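Conserved Archaeal protein (Sulfolobus acidocaldarius, PDB 4OPC) uses FAD to hydrogenate the double bonds of the geranylgeranyl chains of archaeal membrane lipid precursors, giving saturated archaeols. Local coordinates at residues Arg352-Lys357 against Phe408-Val413. Sequence-based numbering, arbitrary orientation.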
loop_
_atom_site.group_PDB
_atom_site.type_symbol
_atom_site.label_atom_id
_atom_site.label_comp_id
_atom_site.label_asym_id
_atom_site.label_seq_id
_atom_site.Cartn_x
_atom_site.Cartn_y
_atom_site.Cartn_z
ATOM N N ARG A 352 12.483 2.291 -6.484
ATOM C CA ARG A 352 12.768 1.808 -5.134
ATOM C C ARG A 352 14.048 0.969 -5.053
ATOM O O ARG A 352 14.835 1.113 -4.116
ATOM C CB ARG A 352 11.581 0.975 -4.606
ATOM C CG ARG A 352 11.999 -0.073 -3.570
ATOM C CD ARG A 352 10.899 -1.025 -3.187
ATOM N NE ARG A 352 10.676 -2.118 -4.137
ATOM C CZ ARG A 352 11.217 -3.328 -4.023
ATOM N NH1 ARG A 352 12.022 -3.592 -3.012
ATOM N NH2 ARG A 352 10.910 -4.289 -4.884
ATOM N N ARG A 353 14.225 0.064 -6.004
ATOM C CA ARG A 353 15.367 -0.845 -5.990
ATOM C C ARG A 353 16.663 -0.059 -6.069
ATOM O O ARG A 353 17.641 -0.359 -5.384
ATOM C CB ARG A 353 15.259 -1.826 -7.153
ATOM C CG ARG A 353 14.135 -2.827 -6.983
ATOM C CD ARG A 353 13.758 -3.472 -8.306
ATOM N NE ARG A 353 12.464 -4.125 -8.163
ATOM C CZ ARG A 353 12.256 -5.433 -8.259
ATOM N NH1 ARG A 353 13.250 -6.259 -8.559
ATOM N NH2 ARG A 353 11.039 -5.914 -8.078
ATOM N N PHE A 354 16.669 0.967 -6.909
ATOM C CA PHE A 354 17.785 1.879 -6.988
ATOM C C PHE A 354 18.023 2.606 -5.656
ATOM O O PHE A 354 19.141 2.603 -5.135
ATOM C CB PHE A 354 17.517 2.865 -8.132
ATOM C CG PHE A 354 18.490 4.007 -8.221
ATOM C CD1 PHE A 354 19.802 3.807 -8.642
ATOM C CD2 PHE A 354 18.078 5.293 -7.908
ATOM C CE1 PHE A 354 20.679 4.885 -8.747
ATOM C CE2 PHE A 354 18.949 6.366 -8.009
ATOM C CZ PHE A 354 20.245 6.162 -8.430
ATOM N N LEU A 355 16.980 3.227 -5.115
ATOM C CA LEU A 355 17.124 4.000 -3.886
ATOM C C LEU A 355 17.636 3.127 -2.742
ATOM O O LEU A 355 18.474 3.562 -1.957
ATOM C CB LEU A 355 15.789 4.656 -3.503
ATOM C CG LEU A 355 15.263 5.686 -4.506
ATOM C CD1 LEU A 355 13.886 6.163 -4.067
ATOM C CD2 LEU A 355 16.220 6.872 -4.663
ATOM N N GLN A 356 17.131 1.896 -2.653
ATOM C CA GLN A 356 17.552 0.996 -1.573
ATOM C C GLN A 356 19.025 0.596 -1.653
ATOM O O GLN A 356 19.588 0.143 -0.660
ATOM C CB GLN A 356 16.663 -0.244 -1.531
ATOM C CG GLN A 356 15.259 0.043 -1.019
ATOM C CD GLN A 356 14.347 -1.162 -1.108
ATOM O OE1 GLN A 356 14.336 -1.881 -2.109
ATOM N NE2 GLN A 356 13.566 -1.392 -0.061
ATOM N N LYS A 357 19.661 0.768 -2.812
ATOM C CA LYS A 357 21.068 0.412 -2.968
ATOM C C LYS A 357 22.013 1.596 -2.767
ATOM O O LYS A 357 23.237 1.416 -2.758
ATOM C CB LYS A 357 21.342 -0.224 -4.338
ATOM C CG LYS A 357 20.727 -1.601 -4.548
ATOM C CD LYS A 357 21.566 -2.705 -3.941
ATOM C CE LYS A 357 21.003 -4.069 -4.317
ATOM N NZ LYS A 357 21.754 -5.183 -3.677
ATOM N N PHE A 408 25.517 7.370 -10.641
ATOM C CA PHE A 408 25.769 7.526 -12.070
ATOM C C PHE A 408 24.885 6.632 -12.939
ATOM O O PHE A 408 24.914 6.752 -14.162
ATOM C CB PHE A 408 27.249 7.297 -12.399
ATOM C CG PHE A 408 28.167 8.368 -11.857
ATOM C CD1 PHE A 408 28.269 9.599 -12.487
ATOM C CD2 PHE A 408 28.931 8.138 -10.720
ATOM C CE1 PHE A 408 29.116 10.592 -11.990
ATOM C CE2 PHE A 408 29.778 9.122 -10.211
ATOM C CZ PHE A 408 29.870 10.348 -10.846
ATOM N N LYS A 409 24.124 5.738 -12.323
ATOM C CA LYS A 409 23.208 4.877 -13.066
ATOM C C LYS A 409 21.819 5.470 -13.197
ATOM O O LYS A 409 20.909 4.801 -13.684
ATOM C CB LYS A 409 23.121 3.498 -12.418
ATOM C CG LYS A 409 24.365 2.658 -12.687
ATOM C CD LYS A 409 24.345 1.375 -11.888
ATOM C CE LYS A 409 25.502 0.469 -12.263
ATOM N NZ LYS A 409 25.398 -0.020 -13.672
ATOM N N LEU A 410 21.654 6.725 -12.789
ATOM C CA LEU A 410 20.307 7.293 -12.698
ATOM C C LEU A 410 19.637 7.380 -14.072
ATOM O O LEU A 410 18.417 7.197 -14.185
ATOM C CB LEU A 410 20.336 8.668 -12.035
ATOM C CG LEU A 410 18.948 9.300 -11.864
ATOM C CD1 LEU A 410 18.110 8.437 -10.932
ATOM C CD2 LEU A 410 19.045 10.727 -11.351
ATOM N N LYS A 411 20.413 7.667 -15.110
ATOM C CA LYS A 411 19.858 7.728 -16.452
ATOM C C LYS A 411 19.290 6.383 -16.875
ATOM O O LYS A 411 18.185 6.304 -17.415
ATOM C CB LYS A 411 20.926 8.161 -17.450
ATOM C CG LYS A 411 20.441 8.154 -18.887
ATOM C CD LYS A 411 19.252 9.082 -19.064
ATOM C CE LYS A 411 18.920 9.280 -20.535
ATOM N NZ LYS A 411 20.021 9.979 -21.258
ATOM N N ALA A 412 20.042 5.320 -16.621
ATOM C CA ALA A 412 19.575 3.970 -16.932
ATOM C C ALA A 412 18.340 3.604 -16.109
ATOM O O ALA A 412 17.446 2.908 -16.592
ATOM C CB ALA A 412 20.679 2.960 -16.692
ATOM N N VAL A 413 18.299 4.057 -14.860
ATOM C CA VAL A 413 17.152 3.823 -14.005
ATOM C C VAL A 413 15.917 4.469 -14.631
ATOM O O VAL A 413 14.860 3.835 -14.731
ATOM C CB VAL A 413 17.398 4.377 -12.599
ATOM C CG1 VAL A 413 16.141 4.288 -11.777
ATOM C CG2 VAL A 413 18.509 3.592 -11.926
#
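Phe-354 and the pair Val-413 and Leu-410 join two helices of the C-terminal helical region of this flavin-dependent geranylgeranyl reductase: segment 352-357 of helix 332-357 and the first turn of helix 410-425. The example illustrates how one aromatic side chain can join two helical segments through apolar contacts, with no polar bond between those segments. Followed outward, the phenylalanine meets valine first and leucine last. Its CB already lies 4.0 Å from Val-413 CG2, with CG1 of the same valine at almost the same distance. At the next step CG comes within 3.7 Å of Val-413 CG2, and CD1 makes the closest approach. CE1 still grazes that methyl, whereas on the other side of the ring CE2 turns to leucine, reaching Leu-410 CD1 at 3.7 Å; CZ, at the tip, touches the same methyl at 4.0 Å. Because CG stands anti to the backbone N (chi1 172°), the ring is carried towards the partner helix, and the phenylalanine side chain as a whole crosses those of Val-413 and Leu-410 at about a right angle. Both methyls approach the ring obliquely.

On the partner helix, Val-413 and Leu-410 are three residues apart, so one turn brings both to the aromatic ring. Lys-409 occupies the N-cap position, and its O accepts the backbone bond from Val-413 N at 3.0 Å. Leu-410 also packs against Ala-394 and Met-395 of helix 388-397, and Val-413 against Phe-448 of helix 434-452, tying this buried hydrophobic junction to two further helices. Beside Phe-354, Leu-355 and Gln-356 belong to the pocket of the bound phospholipid, so this part of the helix borders the lipid as well as the neighbouring helix. The shortest link between the two segments is Phe-354 CD1 to Val-413 CG2, 3.5 Å.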